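Local atomic coordinates of tRNA-splicing ligase RtcB (Thermus thermophilus, PDB entry 2EPG), a protein that probably joins RNA ends carrying a 2',3'-cyclic or 3'-phosphate to 5'-hydroxyl ends, using GTP and manganese, as an RNA ligase of the RtcB family. Residues 194-206 and 249-261. Numbering follows the deposited sequence.
Sequences KVSERAFERGAPQ and SRGLGHQVCQDYV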
loop_
_atom_site.group_PDB
_atom_site.type_symbol
_atom_site.label_atom_id
_atom_site.label_comp_id
_atom_site.label_asym_id
_atom_site.label_seq_id
_atom_site.Cartn_x
_atom_site.Cartn_y
_atom_site.Cartn_z
ATOM N N LYS A 194 -19.863 12.000 -0.544
ATOM C CA LYS A 194 -20.128 10.642 -1.012
ATOM C C LYS A 194 -19.762 9.594 0.036
ATOM O O LYS A 194 -19.960 8.394 -0.165
ATOM C CB LYS A 194 -19.351 10.393 -2.306
ATOM C CG LYS A 194 -19.485 11.528 -3.330
ATOM C CD LYS A 194 -20.932 11.711 -3.797
ATOM C CE LYS A 194 -21.035 12.798 -4.857
ATOM N NZ LYS A 194 -22.296 12.665 -5.629
ATOM N N VAL A 195 -19.220 10.049 1.158
ATOM C CA VAL A 195 -18.851 9.148 2.254
ATOM C C VAL A 195 -20.058 9.091 3.195
ATOM O O VAL A 195 -20.539 10.130 3.647
ATOM C CB VAL A 195 -17.619 9.692 3.003
ATOM C CG1 VAL A 195 -17.315 8.832 4.234
ATOM C CG2 VAL A 195 -16.425 9.732 2.060
ATOM N N SER A 196 -20.544 7.889 3.487
ATOM C CA SER A 196 -21.722 7.729 4.348
ATOM C C SER A 196 -21.476 8.212 5.761
ATOM O O SER A 196 -20.334 8.251 6.227
ATOM C CB SER A 196 -22.172 6.263 4.390
ATOM O OG SER A 196 -21.332 5.490 5.222
ATOM N N GLU A 197 -22.557 8.579 6.445
ATOM C CA GLU A 197 -22.464 9.061 7.820
ATOM C C GLU A 197 -21.791 8.010 8.660
ATOM O O GLU A 197 -20.948 8.312 9.493
ATOM C CB GLU A 197 -23.848 9.307 8.423
ATOM C CG GLU A 197 -24.710 10.283 7.679
ATOM C CD GLU A 197 -25.992 10.547 8.427
ATOM O OE1 GLU A 197 -25.914 11.166 9.506
ATOM O OE2 GLU A 197 -27.069 10.126 7.952
ATOM N N ARG A 198 -22.194 6.764 8.443
ATOM C CA ARG A 198 -21.649 5.645 9.187
ATOM C C ARG A 198 -20.131 5.527 9.004
ATOM O O ARG A 198 -19.399 5.316 9.975
ATOM C CB ARG A 198 -22.341 4.363 8.741
ATOM C CG ARG A 198 -21.823 3.117 9.400
ATOM C CD ARG A 198 -22.645 1.929 8.952
ATOM N NE ARG A 198 -22.168 0.681 9.534
ATOM C CZ ARG A 198 -22.835 -0.466 9.459
ATOM N NH1 ARG A 198 -22.338 -1.566 10.010
ATOM N NH2 ARG A 198 -24.011 -0.504 8.845
ATOM N N ALA A 199 -19.659 5.655 7.766
ATOM C CA ALA A 199 -18.225 5.563 7.506
ATOM C C ALA A 199 -17.515 6.734 8.168
ATOM O O ALA A 199 -16.481 6.575 8.800
ATOM C CB ALA A 199 -17.965 5.563 6.003
ATOM N N PHE A 200 -18.089 7.917 8.033
ATOM C CA PHE A 200 -17.495 9.108 8.611
ATOM C C PHE A 200 -17.304 9.036 10.126
ATOM O O PHE A 200 -16.206 9.286 10.628
ATOM C CB PHE A 200 -18.338 10.328 8.253
ATOM C CG PHE A 200 -17.756 11.613 8.729
ATOM C CD1 PHE A 200 -17.739 11.923 10.088
ATOM C CD2 PHE A 200 -17.190 12.506 7.823
ATOM C CE1 PHE A 200 -17.168 13.105 10.539
ATOM C CE2 PHE A 200 -16.613 13.694 8.260
ATOM C CZ PHE A 200 -16.603 13.994 9.624
ATOM N N GLU A 201 -18.370 8.708 10.854
ATOM C CA GLU A 201 -18.309 8.610 12.311
ATOM C C GLU A 201 -17.483 7.414 12.779
ATOM O O GLU A 201 -16.849 7.461 13.827
ATOM C CB GLU A 201 -19.723 8.495 12.898
ATOM C CG GLU A 201 -20.606 9.725 12.696
ATOM C CD GLU A 201 -22.032 9.513 13.201
ATOM O OE1 GLU A 201 -22.862 10.438 13.045
ATOM O OE2 GLU A 201 -22.326 8.423 13.753
ATOM N N ARG A 202 -17.497 6.341 11.996
ATOM C CA ARG A 202 -16.771 5.127 12.344
ATOM C C ARG A 202 -15.256 5.295 12.299
ATOM O O ARG A 202 -14.537 4.695 13.101
ATOM C CB ARG A 202 -17.201 3.997 11.413
ATOM C CG ARG A 202 -16.509 2.679 11.654
ATOM C CD ARG A 202 -17.027 1.620 10.688
ATOM N NE ARG A 202 -16.217 0.408 10.731
ATOM C CZ ARG A 202 -16.327 -0.595 9.867
ATOM N NH1 ARG A 202 -15.541 -1.660 9.980
ATOM N NH2 ARG A 202 -17.224 -0.536 8.890
ATOM N N GLY A 203 -14.771 6.112 11.370
ATOM C CA GLY A 203 -13.338 6.328 11.250
ATOM C C GLY A 203 -12.838 7.640 11.824
ATOM O O GLY A 203 -11.664 7.754 12.167
ATOM N N ALA A 204 -13.720 8.626 11.944
ATOM C CA ALA A 204 -13.345 9.943 12.465
ATOM C C ALA A 204 -12.574 9.938 13.791
ATOM O O ALA A 204 -11.552 10.604 13.924
ATOM C CB ALA A 204 -14.591 10.824 12.596
ATOM N N PRO A 205 -13.064 9.203 14.799
ATOM C CA PRO A 205 -12.344 9.181 16.075
ATOM C C PRO A 205 -11.170 8.207 16.071
ATOM O O PRO A 205 -10.524 7.999 17.101
ATOM C CB PRO A 205 -13.427 8.762 17.067
ATOM C CG PRO A 205 -14.243 7.804 16.261
ATOM C CD PRO A 205 -14.368 8.528 14.921
ATOM N N GLN A 206 -10.895 7.602 14.921
ATOM C CA GLN A 206 -9.795 6.645 14.832
ATOM C C GLN A 206 -8.529 7.258 14.243
ATOM O O GLN A 206 -7.479 6.613 14.221
ATOM C CB GLN A 206 -10.216 5.431 13.998
ATOM C CG GLN A 206 -11.466 4.704 14.521
ATOM C CD GLN A 206 -11.886 3.520 13.648
ATOM O OE1 GLN A 206 -12.061 3.648 12.426
ATOM N NE2 GLN A 206 -12.060 2.363 14.275
ATOM N N SER A 249 -7.148 3.253 6.293
ATOM C CA SER A 249 -8.268 4.164 6.528
ATOM C C SER A 249 -9.146 3.719 7.699
ATOM O O SER A 249 -10.193 4.312 7.972
ATOM C CB SER A 249 -9.106 4.333 5.251
ATOM O OG SER A 249 -9.475 3.083 4.688
ATOM N N ARG A 250 -8.700 2.680 8.393
ATOM C CA ARG A 250 -9.405 2.171 9.555
ATOM C C ARG A 250 -10.870 1.794 9.269
ATOM O O ARG A 250 -11.163 1.137 8.272
ATOM C CB ARG A 250 -9.294 3.213 10.660
ATOM C CG ARG A 250 -7.847 3.607 10.926
ATOM C CD ARG A 250 -7.074 2.569 11.760
ATOM N NE ARG A 250 -7.349 2.715 13.192
ATOM C CZ ARG A 250 -8.227 1.981 13.875
ATOM N NH1 ARG A 250 -8.415 2.210 15.171
ATOM N NH2 ARG A 250 -8.890 0.996 13.273
ATOM N N GLY A 251 -11.795 2.189 10.132
ATOM C CA GLY A 251 -13.179 1.814 9.876
ATOM C C GLY A 251 -13.864 2.546 8.731
ATOM O O GLY A 251 -14.811 2.037 8.125
ATOM N N LEU A 252 -13.378 3.748 8.436
ATOM C CA LEU A 252 -13.945 4.574 7.389
ATOM C C LEU A 252 -13.832 3.930 6.000
ATOM O O LEU A 252 -14.822 3.842 5.257
ATOM C CB LEU A 252 -13.259 5.936 7.440
ATOM C CG LEU A 252 -13.869 7.163 6.783
ATOM C CD1 LEU A 252 -13.333 8.401 7.479
ATOM C CD2 LEU A 252 -13.542 7.170 5.312
ATOM N N GLY A 253 -12.637 3.454 5.659
ATOM C CA GLY A 253 -12.448 2.838 4.358
ATOM C C GLY A 253 -13.198 1.532 4.211
ATOM O O GLY A 253 -13.754 1.226 3.155
ATOM N N HIS A 254 -13.213 0.750 5.277
ATOM C CA HIS A 254 -13.906 -0.526 5.260
ATOM C C HIS A 254 -15.398 -0.280 4.976
ATOM O O HIS A 254 -15.999 -0.944 4.129
ATOM C CB HIS A 254 -13.731 -1.214 6.616
ATOM C CG HIS A 254 -14.199 -2.632 6.642
ATOM N ND1 HIS A 254 -13.360 -3.695 6.384
ATOM C CD2 HIS A 254 -15.414 -3.166 6.910
ATOM C CE1 HIS A 254 -14.038 -4.825 6.497
ATOM N NE2 HIS A 254 -15.287 -4.530 6.815
ATOM N N GLN A 255 -15.984 0.685 5.680
ATOM C CA GLN A 255 -17.403 1.002 5.515
ATOM C C GLN A 255 -17.702 1.479 4.100
ATOM O O GLN A 255 -18.676 1.055 3.501
ATOM C CB GLN A 255 -17.840 2.071 6.528
ATOM C CG GLN A 255 -19.360 2.243 6.643
ATOM C CD GLN A 255 -20.054 0.945 6.996
ATOM O OE1 GLN A 255 -19.735 0.325 7.999
ATOM N NE2 GLN A 255 -20.996 0.522 6.165
ATOM N N VAL A 256 -16.862 2.365 3.567
ATOM C CA VAL A 256 -17.045 2.864 2.208
ATOM C C VAL A 256 -17.067 1.715 1.196
ATOM O O VAL A 256 -17.826 1.738 0.218
ATOM C CB VAL A 256 -15.921 3.864 1.820
ATOM C CG1 VAL A 256 -15.949 4.132 0.309
ATOM C CG2 VAL A 256 -16.108 5.159 2.571
ATOM N N CYS A 257 -16.244 0.702 1.426
ATOM C CA CYS A 257 -16.213 -0.430 0.512
ATOM C C CYS A 257 -17.544 -1.169 0.596
ATOM O O CYS A 257 -18.143 -1.519 -0.423
ATOM C CB CYS A 257 -15.055 -1.378 0.857
ATOM S SG CYS A 257 -14.885 -2.826 -0.258
ATOM N N GLN A 258 -18.003 -1.391 1.822
ATOM C CA GLN A 258 -19.264 -2.089 2.076
ATOM C C GLN A 258 -20.452 -1.339 1.489
ATOM O O GLN A 258 -21.296 -1.927 0.825
ATOM C CB GLN A 258 -19.472 -2.265 3.580
ATOM C CG GLN A 258 -20.809 -2.880 3.946
ATOM C CD GLN A 258 -20.891 -4.358 3.605
ATOM O OE1 GLN A 258 -20.199 -5.181 4.209
ATOM N NE2 GLN A 258 -21.734 -4.702 2.631
ATOM N N ASP A 259 -20.505 -0.036 1.738
ATOM C CA ASP A 259 -21.585 0.814 1.241
ATOM C C ASP A 259 -21.725 0.715 -0.270
ATOM O O ASP A 259 -22.833 0.603 -0.792
ATOM C CB ASP A 259 -21.331 2.281 1.601
ATOM C CG ASP A 259 -21.412 2.558 3.095
ATOM O OD1 ASP A 259 -20.958 3.644 3.514
ATOM O OD2 ASP A 259 -21.935 1.709 3.849
ATOM N N TYR A 260 -20.601 0.756 -0.979
ATOM C CA TYR A 260 -20.651 0.715 -2.433
ATOM C C TYR A 260 -20.768 -0.643 -3.090
ATOM O O TYR A 260 -21.326 -0.744 -4.174
ATOM C CB TYR A 260 -19.483 1.511 -3.024
ATOM C CG TYR A 260 -19.725 3.006 -2.913
ATOM C CD1 TYR A 260 -19.268 3.726 -1.812
ATOM C CD2 TYR A 260 -20.496 3.674 -3.869
ATOM C CE1 TYR A 260 -19.574 5.076 -1.658
ATOM C CE2 TYR A 260 -20.814 5.021 -3.731
ATOM C CZ TYR A 260 -20.351 5.713 -2.622
ATOM O OH TYR A 260 -20.676 7.031 -2.476
ATOM N N VAL A 261 -20.248 -1.688 -2.457
ATOM C CA VAL A 261 -20.388 -3.012 -3.042
ATOM C C VAL A 261 -21.891 -3.271 -3.158
ATOM O O VAL A 261 -22.386 -3.614 -4.238
ATOM C CB VAL A 261 -19.780 -4.131 -2.157
ATOM C CG1 VAL A 261 -20.263 -5.491 -2.648
ATOM C CG2 VAL A 261 -18.261 -4.080 -2.207
HETATM O O HOH W 1 -19.873 5.383 1.951
#
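Gly-203 and Leu-252 bring their CA atoms within 4.3 Å where helix 197-203 runs nearly antiparallel to helix 250-261, the axes 6.9 Å apart at 162°. Such closeness needs small residues: a CB on Gly-203 would strike Leu-252, and one on Gly-251 would strike Arg-202 and Gln-206. Ala-199 is the knob, its methyl set among Leu-252, Gln-255, Val-256 and Asp-259, with CB 3.5 Å from CB of Gln-255. Val-195 CG1 adds apolar contacts to Leu-252 and Val-256.

Ser-196 caps helix 197-203, its OG accepting from Ala-199 N while donating to the syn side of Asp-259 OD1 at 2.5 Å; chi1 of 77° sets OG between the backbone N and the carbonyl carbon, from where it meets both partners. A water links the same OD1 to Ser-196 N, and Gln-255 NE2 reaches OD2 from above the carboxylate plane. With NE2 thus engaged, Gln-255 OE1 takes a weak bond from Arg-202 NH2 at 2.8 Å. The Arg-198 side chain crosses that of Gln-255 at about a right angle, its guanidinium plane 29° from the amide, NE near OE1 but badly angled for a bond. The extended Arg-202 chain lays one guanidinium face over Gly-251 O, while NH1 nears His-254 CD2. With an alanine in place of this arginine, Gln-255 OE1 would probably lose its weak donor, and the flat group beside Gly-251 O and His-254 would be gone.

Past the C-terminal side of helix 197-203, Gln-206 OE1 accepts from Gly-251 N at 2.7 Å, its amide over one face of the Arg-250 guanidinium, whose NE is held by Thr-209. Before that helix, Lys-194 O accepts from Tyr-260 OH on a lone pair. This is antiparallel helix pairing with a knob-into-hole alanine; Ser-249 N bonds Asp-106, a predicted manganese ligand, so the pair borders the probable RtcB metal site.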